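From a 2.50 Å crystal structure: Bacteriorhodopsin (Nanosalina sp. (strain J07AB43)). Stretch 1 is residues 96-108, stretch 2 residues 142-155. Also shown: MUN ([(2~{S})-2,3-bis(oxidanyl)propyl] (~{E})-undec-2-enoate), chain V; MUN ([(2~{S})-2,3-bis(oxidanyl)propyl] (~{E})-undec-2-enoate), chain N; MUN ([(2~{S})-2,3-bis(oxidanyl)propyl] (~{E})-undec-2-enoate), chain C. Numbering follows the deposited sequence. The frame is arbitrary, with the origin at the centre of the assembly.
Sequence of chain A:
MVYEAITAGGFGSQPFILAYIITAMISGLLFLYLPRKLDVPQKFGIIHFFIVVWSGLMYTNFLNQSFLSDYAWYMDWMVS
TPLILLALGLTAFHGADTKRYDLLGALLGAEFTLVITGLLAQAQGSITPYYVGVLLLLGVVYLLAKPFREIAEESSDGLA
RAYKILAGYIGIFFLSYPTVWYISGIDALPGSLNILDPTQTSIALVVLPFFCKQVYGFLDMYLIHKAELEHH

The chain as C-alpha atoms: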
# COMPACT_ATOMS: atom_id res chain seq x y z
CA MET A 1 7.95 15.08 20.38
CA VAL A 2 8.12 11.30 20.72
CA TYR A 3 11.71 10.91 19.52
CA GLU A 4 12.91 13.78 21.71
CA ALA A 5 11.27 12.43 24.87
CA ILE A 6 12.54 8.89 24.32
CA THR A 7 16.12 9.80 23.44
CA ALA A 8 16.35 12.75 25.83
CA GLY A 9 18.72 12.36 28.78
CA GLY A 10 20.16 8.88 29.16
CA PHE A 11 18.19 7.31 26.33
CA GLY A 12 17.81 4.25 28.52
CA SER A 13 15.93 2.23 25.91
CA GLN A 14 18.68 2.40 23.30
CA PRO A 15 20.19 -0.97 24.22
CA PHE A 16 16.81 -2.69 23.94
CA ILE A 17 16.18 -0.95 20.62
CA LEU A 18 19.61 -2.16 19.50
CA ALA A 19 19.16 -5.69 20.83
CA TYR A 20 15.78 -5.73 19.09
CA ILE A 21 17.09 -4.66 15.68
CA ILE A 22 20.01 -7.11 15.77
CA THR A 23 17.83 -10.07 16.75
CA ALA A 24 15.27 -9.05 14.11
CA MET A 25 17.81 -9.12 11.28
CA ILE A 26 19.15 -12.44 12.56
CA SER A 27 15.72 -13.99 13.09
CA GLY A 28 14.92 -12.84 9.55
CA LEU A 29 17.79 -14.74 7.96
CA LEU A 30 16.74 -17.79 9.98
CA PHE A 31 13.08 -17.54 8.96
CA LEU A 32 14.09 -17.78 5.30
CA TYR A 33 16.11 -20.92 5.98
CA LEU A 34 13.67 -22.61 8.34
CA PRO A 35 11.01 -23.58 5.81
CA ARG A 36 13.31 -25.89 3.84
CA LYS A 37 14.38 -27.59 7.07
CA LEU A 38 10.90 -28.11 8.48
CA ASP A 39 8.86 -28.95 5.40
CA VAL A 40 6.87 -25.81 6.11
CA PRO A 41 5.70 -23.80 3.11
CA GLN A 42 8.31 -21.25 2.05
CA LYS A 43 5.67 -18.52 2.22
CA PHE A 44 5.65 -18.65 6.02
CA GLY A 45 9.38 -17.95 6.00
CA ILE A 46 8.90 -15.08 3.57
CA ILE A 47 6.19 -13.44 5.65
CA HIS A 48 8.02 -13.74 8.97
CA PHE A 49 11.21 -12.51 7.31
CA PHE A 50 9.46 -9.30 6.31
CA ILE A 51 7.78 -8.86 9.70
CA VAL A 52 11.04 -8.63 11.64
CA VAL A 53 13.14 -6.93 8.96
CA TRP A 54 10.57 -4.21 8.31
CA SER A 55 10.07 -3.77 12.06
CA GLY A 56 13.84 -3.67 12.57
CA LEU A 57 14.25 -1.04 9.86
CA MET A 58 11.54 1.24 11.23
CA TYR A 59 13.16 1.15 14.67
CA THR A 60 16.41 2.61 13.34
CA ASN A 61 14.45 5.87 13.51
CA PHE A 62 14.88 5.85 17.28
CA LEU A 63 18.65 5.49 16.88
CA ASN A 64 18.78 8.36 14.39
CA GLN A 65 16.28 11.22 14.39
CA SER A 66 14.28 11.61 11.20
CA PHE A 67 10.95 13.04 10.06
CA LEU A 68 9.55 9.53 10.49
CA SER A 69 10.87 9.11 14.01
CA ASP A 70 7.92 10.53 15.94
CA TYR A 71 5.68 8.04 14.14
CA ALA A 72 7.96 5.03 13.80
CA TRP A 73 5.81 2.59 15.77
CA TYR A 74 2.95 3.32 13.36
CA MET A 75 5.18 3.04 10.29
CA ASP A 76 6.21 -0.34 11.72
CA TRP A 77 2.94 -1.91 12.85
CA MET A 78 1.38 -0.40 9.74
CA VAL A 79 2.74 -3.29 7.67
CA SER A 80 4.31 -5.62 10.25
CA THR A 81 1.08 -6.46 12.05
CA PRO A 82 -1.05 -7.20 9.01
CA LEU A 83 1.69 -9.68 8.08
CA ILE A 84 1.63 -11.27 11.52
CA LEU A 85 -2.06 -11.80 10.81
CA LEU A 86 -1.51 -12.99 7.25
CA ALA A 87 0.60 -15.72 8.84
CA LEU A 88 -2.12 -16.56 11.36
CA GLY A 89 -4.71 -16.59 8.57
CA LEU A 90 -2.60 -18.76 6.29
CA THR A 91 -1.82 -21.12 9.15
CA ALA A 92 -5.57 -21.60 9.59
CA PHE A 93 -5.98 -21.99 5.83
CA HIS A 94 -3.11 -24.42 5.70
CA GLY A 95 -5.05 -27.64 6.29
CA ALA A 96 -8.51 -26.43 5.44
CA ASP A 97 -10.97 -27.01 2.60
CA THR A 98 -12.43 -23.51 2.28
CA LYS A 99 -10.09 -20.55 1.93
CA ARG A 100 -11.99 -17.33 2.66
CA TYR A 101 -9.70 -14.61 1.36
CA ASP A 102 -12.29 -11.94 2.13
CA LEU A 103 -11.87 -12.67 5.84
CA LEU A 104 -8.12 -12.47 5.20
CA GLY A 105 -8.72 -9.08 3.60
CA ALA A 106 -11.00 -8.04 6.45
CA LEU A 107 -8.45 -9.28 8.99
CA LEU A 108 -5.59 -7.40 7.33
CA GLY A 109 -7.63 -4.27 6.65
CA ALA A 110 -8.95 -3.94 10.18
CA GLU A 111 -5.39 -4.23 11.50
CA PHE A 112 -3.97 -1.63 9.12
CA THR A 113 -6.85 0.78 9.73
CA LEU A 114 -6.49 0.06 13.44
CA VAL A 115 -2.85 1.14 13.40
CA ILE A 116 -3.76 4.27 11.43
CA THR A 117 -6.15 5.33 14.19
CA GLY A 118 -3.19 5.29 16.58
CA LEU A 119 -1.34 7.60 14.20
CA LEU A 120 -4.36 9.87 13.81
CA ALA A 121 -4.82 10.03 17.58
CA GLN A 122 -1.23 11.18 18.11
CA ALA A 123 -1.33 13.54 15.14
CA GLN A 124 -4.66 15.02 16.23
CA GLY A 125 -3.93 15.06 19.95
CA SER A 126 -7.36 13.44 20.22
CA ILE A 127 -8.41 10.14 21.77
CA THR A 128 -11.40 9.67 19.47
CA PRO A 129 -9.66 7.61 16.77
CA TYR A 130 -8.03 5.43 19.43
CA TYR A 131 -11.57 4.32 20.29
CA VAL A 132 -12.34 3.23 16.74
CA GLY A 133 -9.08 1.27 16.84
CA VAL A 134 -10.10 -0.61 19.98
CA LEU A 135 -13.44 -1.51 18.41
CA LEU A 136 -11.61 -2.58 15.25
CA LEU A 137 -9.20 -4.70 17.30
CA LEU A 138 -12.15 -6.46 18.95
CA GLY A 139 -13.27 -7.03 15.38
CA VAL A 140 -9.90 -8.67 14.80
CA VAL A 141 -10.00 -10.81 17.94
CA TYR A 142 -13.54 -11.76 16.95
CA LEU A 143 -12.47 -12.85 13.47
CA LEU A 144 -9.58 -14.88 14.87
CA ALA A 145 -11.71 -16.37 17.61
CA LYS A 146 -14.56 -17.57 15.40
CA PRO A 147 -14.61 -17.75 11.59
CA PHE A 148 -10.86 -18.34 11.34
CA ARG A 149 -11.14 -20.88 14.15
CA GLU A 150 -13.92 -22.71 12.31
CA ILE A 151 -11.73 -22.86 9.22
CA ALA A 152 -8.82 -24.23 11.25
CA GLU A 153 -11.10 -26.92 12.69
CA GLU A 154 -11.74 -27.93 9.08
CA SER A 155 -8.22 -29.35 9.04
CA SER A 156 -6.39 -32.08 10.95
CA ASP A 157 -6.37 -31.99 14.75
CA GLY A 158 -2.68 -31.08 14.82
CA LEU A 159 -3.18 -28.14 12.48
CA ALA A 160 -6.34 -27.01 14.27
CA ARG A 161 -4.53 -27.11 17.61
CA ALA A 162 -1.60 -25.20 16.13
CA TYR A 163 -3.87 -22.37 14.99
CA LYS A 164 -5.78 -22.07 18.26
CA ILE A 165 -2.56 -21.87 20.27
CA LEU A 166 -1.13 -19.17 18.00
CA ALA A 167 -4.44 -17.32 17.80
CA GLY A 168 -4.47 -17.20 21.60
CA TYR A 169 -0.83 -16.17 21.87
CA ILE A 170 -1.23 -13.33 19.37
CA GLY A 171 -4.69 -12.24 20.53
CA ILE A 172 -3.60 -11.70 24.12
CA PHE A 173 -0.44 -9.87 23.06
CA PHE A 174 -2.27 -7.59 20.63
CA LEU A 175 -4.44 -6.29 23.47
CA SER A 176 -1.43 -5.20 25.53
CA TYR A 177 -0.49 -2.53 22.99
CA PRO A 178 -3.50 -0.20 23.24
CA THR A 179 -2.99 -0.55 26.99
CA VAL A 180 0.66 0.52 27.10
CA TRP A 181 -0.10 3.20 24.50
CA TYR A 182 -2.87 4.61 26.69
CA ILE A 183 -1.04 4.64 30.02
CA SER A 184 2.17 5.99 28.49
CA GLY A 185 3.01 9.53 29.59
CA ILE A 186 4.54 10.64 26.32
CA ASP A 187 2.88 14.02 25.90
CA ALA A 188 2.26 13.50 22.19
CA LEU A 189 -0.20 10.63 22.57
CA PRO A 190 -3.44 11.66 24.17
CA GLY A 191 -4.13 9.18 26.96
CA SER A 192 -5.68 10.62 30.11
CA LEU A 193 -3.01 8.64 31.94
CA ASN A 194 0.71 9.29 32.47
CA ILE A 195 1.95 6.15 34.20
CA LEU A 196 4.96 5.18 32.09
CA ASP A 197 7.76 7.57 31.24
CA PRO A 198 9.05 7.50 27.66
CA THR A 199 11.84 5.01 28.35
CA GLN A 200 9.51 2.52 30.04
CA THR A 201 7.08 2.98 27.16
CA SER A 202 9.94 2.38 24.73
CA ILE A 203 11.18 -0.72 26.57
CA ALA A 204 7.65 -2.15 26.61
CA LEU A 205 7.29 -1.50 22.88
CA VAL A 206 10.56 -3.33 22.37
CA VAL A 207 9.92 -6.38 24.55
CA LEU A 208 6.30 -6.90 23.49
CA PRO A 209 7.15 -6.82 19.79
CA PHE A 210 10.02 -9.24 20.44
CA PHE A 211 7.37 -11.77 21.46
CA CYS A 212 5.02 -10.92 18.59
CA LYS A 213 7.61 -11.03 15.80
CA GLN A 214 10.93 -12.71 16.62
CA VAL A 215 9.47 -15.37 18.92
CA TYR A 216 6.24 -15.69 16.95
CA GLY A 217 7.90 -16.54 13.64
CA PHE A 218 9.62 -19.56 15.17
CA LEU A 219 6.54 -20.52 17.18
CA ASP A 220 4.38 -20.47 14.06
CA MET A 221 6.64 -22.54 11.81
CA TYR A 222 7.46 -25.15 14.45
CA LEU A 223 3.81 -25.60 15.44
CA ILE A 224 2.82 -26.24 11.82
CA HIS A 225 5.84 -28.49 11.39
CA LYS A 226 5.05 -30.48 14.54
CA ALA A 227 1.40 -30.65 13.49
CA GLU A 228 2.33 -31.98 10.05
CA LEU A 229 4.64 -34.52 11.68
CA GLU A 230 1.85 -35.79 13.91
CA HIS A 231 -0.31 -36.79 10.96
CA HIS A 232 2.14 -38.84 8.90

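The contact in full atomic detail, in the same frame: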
# COMPACT_ATOMS: atom_id res chain seq x y z
N ALA A 96 -7.06 -26.54 5.50
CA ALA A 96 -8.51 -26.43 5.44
C ALA A 96 -9.04 -26.52 4.01
O ALA A 96 -8.33 -26.19 3.06
CB ALA A 96 -8.97 -25.13 6.09
N ASP A 97 -10.32 -26.84 3.89
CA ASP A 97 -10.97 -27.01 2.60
C ASP A 97 -11.31 -25.65 1.98
O ASP A 97 -11.09 -25.43 0.79
CB ASP A 97 -12.24 -27.84 2.75
CG ASP A 97 -12.93 -28.10 1.43
OD1 ASP A 97 -12.63 -27.39 0.45
OD2 ASP A 97 -13.84 -28.96 1.39
N THR A 98 -11.98 -24.81 2.77
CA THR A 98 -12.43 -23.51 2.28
C THR A 98 -11.45 -22.42 2.69
O THR A 98 -11.15 -22.24 3.87
CB THR A 98 -13.82 -23.16 2.83
OG1 THR A 98 -13.86 -23.39 4.24
CG2 THR A 98 -14.89 -24.00 2.14
N LYS A 99 -10.87 -21.75 1.69
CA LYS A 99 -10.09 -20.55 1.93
C LYS A 99 -10.94 -19.30 1.69
O LYS A 99 -11.43 -19.08 0.59
CB LYS A 99 -8.87 -20.52 1.00
CG LYS A 99 -7.70 -21.36 1.50
CD LYS A 99 -7.91 -22.83 1.22
CE LYS A 99 -7.07 -23.70 2.15
NZ LYS A 99 -6.67 -24.98 1.51
N ARG A 100 -11.16 -18.53 2.75
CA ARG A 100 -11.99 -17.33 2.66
C ARG A 100 -11.13 -16.07 2.67
O ARG A 100 -10.91 -15.47 3.72
CB ARG A 100 -12.98 -17.29 3.82
CG ARG A 100 -14.17 -18.23 3.64
CD ARG A 100 -15.38 -17.49 3.11
NE ARG A 100 -16.24 -17.01 4.19
CZ ARG A 100 -16.95 -15.89 4.14
NH1 ARG A 100 -16.97 -15.17 3.03
NH2 ARG A 100 -17.67 -15.51 5.19
N TYR A 101 -10.71 -15.64 1.49
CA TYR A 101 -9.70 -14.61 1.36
C TYR A 101 -10.30 -13.23 1.63
O TYR A 101 -9.57 -12.24 1.74
CB TYR A 101 -9.08 -14.64 -0.04
CG TYR A 101 -8.08 -15.77 -0.24
CD1 TYR A 101 -6.82 -15.72 0.34
CD2 TYR A 101 -8.45 -16.92 -0.91
CE1 TYR A 101 -5.93 -16.76 0.21
CE2 TYR A 101 -7.56 -17.98 -1.05
CZ TYR A 101 -6.31 -17.89 -0.49
OH TYR A 101 -5.42 -18.93 -0.64
N ASP A 102 -11.62 -13.18 1.76
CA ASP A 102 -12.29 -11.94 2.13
C ASP A 102 -12.17 -11.68 3.63
O ASP A 102 -11.96 -10.55 4.06
CB ASP A 102 -13.77 -11.99 1.73
CG ASP A 102 -14.44 -13.29 2.13
OD1 ASP A 102 -13.72 -14.29 2.32
OD2 ASP A 102 -15.69 -13.33 2.15
N LEU A 103 -12.18 -12.76 4.41
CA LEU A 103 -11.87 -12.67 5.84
C LEU A 103 -10.40 -12.31 6.05
O LEU A 103 -10.07 -11.54 6.95
CB LEU A 103 -12.18 -14.00 6.53
CG LEU A 103 -13.64 -14.46 6.43
CD1 LEU A 103 -13.85 -15.74 7.22
CD2 LEU A 103 -14.57 -13.36 6.92
N LEU A 104 -9.53 -12.84 5.19
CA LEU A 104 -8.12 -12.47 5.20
C LEU A 104 -7.96 -10.98 4.91
O LEU A 104 -7.19 -10.29 5.57
CB LEU A 104 -7.35 -13.29 4.16
CG LEU A 104 -6.30 -14.27 4.71
CD1 LEU A 104 -5.17 -14.43 3.71
CD2 LEU A 104 -5.78 -13.81 6.06
N GLY A 105 -8.69 -10.50 3.91
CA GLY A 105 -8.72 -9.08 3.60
C GLY A 105 -9.28 -8.25 4.74
O GLY A 105 -8.73 -7.21 5.09
N ALA A 106 -10.39 -8.71 5.31
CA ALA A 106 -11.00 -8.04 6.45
C ALA A 106 -10.04 -8.03 7.64
O ALA A 106 -9.86 -7.00 8.29
CB ALA A 106 -12.30 -8.73 6.84
N LEU A 107 -9.42 -9.17 7.91
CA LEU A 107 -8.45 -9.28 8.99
C LEU A 107 -7.32 -8.27 8.80
O LEU A 107 -6.98 -7.53 9.72
CB LEU A 107 -7.87 -10.70 9.04
CG LEU A 107 -7.04 -11.04 10.28
CD1 LEU A 107 -7.77 -10.63 11.55
CD2 LEU A 107 -6.70 -12.52 10.31
N LEU A 108 -6.74 -8.25 7.60
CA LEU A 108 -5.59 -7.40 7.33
C LEU A 108 -5.99 -5.93 7.33
O LEU A 108 -5.24 -5.08 7.82
CB LEU A 108 -4.96 -7.77 5.98
CG LEU A 108 -3.77 -8.72 6.07
CD1 LEU A 108 -4.23 -10.12 6.45
CD2 LEU A 108 -3.00 -8.75 4.75
N TYR A 142 -12.33 -11.04 17.33
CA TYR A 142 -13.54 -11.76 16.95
C TYR A 142 -13.28 -12.67 15.76
O TYR A 142 -13.51 -13.87 15.83
CB TYR A 142 -14.66 -10.77 16.61
CG TYR A 142 -15.80 -11.40 15.86
CD1 TYR A 142 -16.66 -12.28 16.49
CD2 TYR A 142 -15.88 -11.30 14.48
CE1 TYR A 142 -17.65 -12.94 15.79
CE2 TYR A 142 -16.86 -11.96 13.76
CZ TYR A 142 -17.75 -12.77 14.42
OH TYR A 142 -18.74 -13.42 13.72
N LEU A 143 -12.82 -12.08 14.66
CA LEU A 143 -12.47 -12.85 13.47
C LEU A 143 -11.63 -14.06 13.85
O LEU A 143 -11.99 -15.20 13.53
CB LEU A 143 -11.69 -11.97 12.49
CG LEU A 143 -12.41 -11.56 11.20
CD1 LEU A 143 -13.92 -11.50 11.41
CD2 LEU A 143 -11.88 -10.22 10.72
N LEU A 144 -10.47 -13.81 14.44
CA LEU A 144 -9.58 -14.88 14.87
C LEU A 144 -10.35 -15.94 15.65
O LEU A 144 -10.09 -17.13 15.51
CB LEU A 144 -8.45 -14.32 15.74
CG LEU A 144 -7.47 -13.38 15.03
CD1 LEU A 144 -6.35 -12.99 15.98
CD2 LEU A 144 -6.91 -14.04 13.78
N ALA A 145 -11.15 -15.48 16.60
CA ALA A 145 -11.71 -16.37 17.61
C ALA A 145 -12.76 -17.30 17.01
O ALA A 145 -12.96 -18.42 17.49
CB ALA A 145 -12.32 -15.56 18.75
N LYS A 146 -13.42 -16.84 15.95
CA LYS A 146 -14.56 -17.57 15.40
C LYS A 146 -14.27 -18.07 13.99
O LYS A 146 -13.85 -19.22 13.82
CB LYS A 146 -15.81 -16.68 15.39
CG LYS A 146 -16.90 -17.16 14.44
CD LYS A 146 -17.93 -18.00 15.17
CE LYS A 146 -19.31 -17.37 15.09
N PRO A 147 -14.61 -17.27 12.97
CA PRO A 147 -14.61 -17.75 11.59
C PRO A 147 -13.28 -18.38 11.19
O PRO A 147 -13.27 -19.44 10.56
CB PRO A 147 -14.89 -16.50 10.76
CG PRO A 147 -14.65 -15.34 11.67
CD PRO A 147 -14.94 -15.84 13.06
N PHE A 148 -12.18 -17.78 11.62
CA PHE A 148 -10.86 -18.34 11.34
C PHE A 148 -10.65 -19.63 12.12
O PHE A 148 -10.09 -20.60 11.60
CB PHE A 148 -9.76 -17.33 11.69
CG PHE A 148 -9.39 -16.43 10.56
CD1 PHE A 148 -8.59 -16.89 9.53
CD2 PHE A 148 -10.02 -15.20 10.40
CE1 PHE A 148 -8.33 -16.11 8.42
CE2 PHE A 148 -9.78 -14.42 9.29
CZ PHE A 148 -8.92 -14.87 8.30
N ARG A 149 -11.22 -19.68 13.32
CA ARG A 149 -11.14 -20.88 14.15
C ARG A 149 -11.92 -22.02 13.51
O ARG A 149 -11.46 -23.16 13.48
CB ARG A 149 -11.70 -20.59 15.54
CG ARG A 149 -11.73 -21.80 16.46
CD ARG A 149 -12.74 -21.61 17.58
NE ARG A 149 -13.67 -22.73 17.67
CZ ARG A 149 -13.98 -23.35 18.80
NH1 ARG A 149 -14.88 -24.32 18.80
NH2 ARG A 149 -13.39 -22.99 19.93
N GLU A 150 -13.11 -21.72 13.00
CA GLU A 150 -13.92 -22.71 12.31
C GLU A 150 -13.17 -23.29 11.13
O GLU A 150 -13.25 -24.49 10.86
CB GLU A 150 -15.23 -22.07 11.83
CG GLU A 150 -16.26 -21.87 12.93
CD GLU A 150 -17.55 -21.27 12.42
OE1 GLU A 150 -17.93 -21.57 11.27
OE2 GLU A 150 -18.17 -20.47 13.15
N ILE A 151 -12.44 -22.44 10.41
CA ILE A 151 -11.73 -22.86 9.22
C ILE A 151 -10.52 -23.72 9.58
O ILE A 151 -10.21 -24.69 8.89
CB ILE A 151 -11.24 -21.65 8.40
CG1 ILE A 151 -12.43 -20.93 7.76
CG2 ILE A 151 -10.26 -22.10 7.32
CD1 ILE A 151 -12.11 -19.54 7.27
N ALA A 152 -9.91 -23.42 10.72
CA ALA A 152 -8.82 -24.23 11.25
C ALA A 152 -9.32 -25.62 11.64
O ALA A 152 -8.68 -26.63 11.36
CB ALA A 152 -8.17 -23.55 12.44
N GLU A 153 -10.52 -25.66 12.22
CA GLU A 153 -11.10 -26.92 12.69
C GLU A 153 -11.54 -27.77 11.51
O GLU A 153 -11.82 -28.96 11.66
CB GLU A 153 -12.28 -26.65 13.61
CG GLU A 153 -11.88 -26.16 15.00
CD GLU A 153 -13.08 -25.82 15.87
OE1 GLU A 153 -14.22 -26.04 15.42
OE2 GLU A 153 -12.87 -25.33 17.00
N GLU A 154 -11.50 -27.19 10.31
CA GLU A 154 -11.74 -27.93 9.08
C GLU A 154 -10.60 -28.92 8.82
O GLU A 154 -10.76 -29.87 8.06
CB GLU A 154 -11.88 -26.97 7.90
CG GLU A 154 -13.19 -27.11 7.14
CD GLU A 154 -13.47 -25.93 6.24
OE1 GLU A 154 -12.51 -25.38 5.66
OE2 GLU A 154 -14.65 -25.55 6.11
N SER A 155 -9.43 -28.62 9.37
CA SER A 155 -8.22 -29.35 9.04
C SER A 155 -8.00 -30.50 10.02
O SER A 155 -8.86 -30.80 10.85
CB SER A 155 -7.01 -28.42 9.06
OG SER A 155 -7.28 -27.25 9.80
CAQ MUN V . -13.92 -5.81 11.08
CAP MUN V . -14.21 -7.31 11.26
CAO MUN V . -15.63 -7.61 10.77
CAN MUN V . -15.57 -8.74 9.74
CAM MUN V . -16.89 -9.52 9.74
CAK MUN V . -16.91 -10.48 8.55
CAH MUN V . -18.07 -11.48 8.68
CAF MUN V . -18.03 -12.18 10.05
CAC MUN V . -17.83 -13.72 10.02
CAA MUN V . -18.47 -14.47 8.81
OAD MUN V . -18.56 -13.91 7.72
OAB MUN V . -18.56 -15.82 8.98
CAE MUN V . -18.94 -16.47 7.77
CAG MUN V . -19.13 -17.96 8.03
OAJ MUN V . -19.59 -18.16 9.37
CAI MUN V . -20.15 -18.53 7.04
OAL MUN V . -20.67 -19.77 7.56
CAR MUN N . -7.99 0.18 5.13
CAQ MUN N . -7.89 -0.72 3.90
CAP MUN N . -8.78 -1.94 4.11
CAO MUN N . -8.86 -2.75 2.82
CAN MUN N . -9.43 -4.13 3.15
CAM MUN N . -10.47 -4.50 2.10
CAK MUN N . -10.18 -5.92 1.60
CAH MUN N . -11.48 -6.71 1.56
CAF MUN N . -11.70 -7.22 0.14
CAC MUN N . -12.03 -8.71 0.02
CAA MUN N . -11.53 -9.40 -1.26
OAD MUN N . -11.12 -8.74 -2.21
OAB MUN N . -11.83 -10.73 -1.35
CAE MUN N . -11.60 -11.16 -2.69
CAG MUN N . -11.92 -12.65 -2.82
OAJ MUN N . -12.79 -13.05 -1.76
CAI MUN N . -12.59 -12.91 -4.16
OAL MUN N . -13.16 -14.22 -4.17
CAP MUN C . -14.96 -8.81 24.05
CAO MUN C . -15.12 -9.94 23.03
CAN MUN C . -14.65 -9.45 21.66
CAM MUN C . -14.20 -10.65 20.82
CAK MUN C . -15.37 -11.61 20.64
CAH MUN C . -14.97 -13.02 21.08
CAF MUN C . -15.81 -14.05 20.31
CAC MUN C . -15.48 -15.53 20.55
CAA MUN C . -16.58 -16.52 20.15
OAD MUN C . -17.57 -16.14 19.53
OAB MUN C . -16.27 -17.83 20.35
CAE MUN C . -17.41 -18.64 20.03
CAG MUN C . -16.97 -19.84 19.19
OAJ MUN C . -16.57 -20.91 20.06
CAI MUN C . -18.13 -20.31 18.31
OAL MUN C . -17.88 -21.64 17.85

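The contact divides into a polar end and a greasy end. All three hydrogen bonds between the stretches converge on one carboxylate oxygen, E154 OE1. T98 gives it two: its backbone N at 3.0 Å from OE1, nearly straight at 173°, and its hydroxyl OG1 at 2.8 Å from OE1. D97 N, 3.2 Å from E154 OE1, adds a weak, bent bond. The rule is economical: a loop that exposes successive amides is met by an anionic acceptor, and threonine in the p rotamer lays its hydroxyl beside its own amide so that both reach the same oxygen. E154 lies in the type I turn from A152 to S155, and its CA-to-CB bond points toward the loop.

Several other polar groups find partners within their own stretch. K99, whose CB points away from the contact, sends NZ back to A96 O at 2.6 Å. R100 NH1 pairs with D102 OD2 at 2.4 Å, a salt bridge across the start of helix 101-108, while R100 O accepts weak bonds from the amides of L103 and L104. R149 NE and E153 OE2 form a salt bridge at 2.8 Å, outside the interface; E153 OE2 is also bonded elsewhere in the structure.

At A96 the backbones are close, its CA 4.6 Å from S155 CA; its small side chain fits here, with CB 3.1 Å from I151 O and 3.5 Å from I151 CG2. Beyond it the side-chain contacts are apolar. The CA-to-CB bond of L103 points toward the second stretch, its CD1 3.8 Å from P147 CB and its CB 3.7 Å from F148 CE2. L107 places CD2 over one face of the F148 ring, 4.1 Å from the centroid, a CH-pi contact; the same CD2 is 3.8 Å from L144 CD2. A106 CB meets L143 CD2 at 4.2 Å. These buried helical residues offer hydrocarbon side chains with no polar group to satisfy. Together the stretches bury 635 Å².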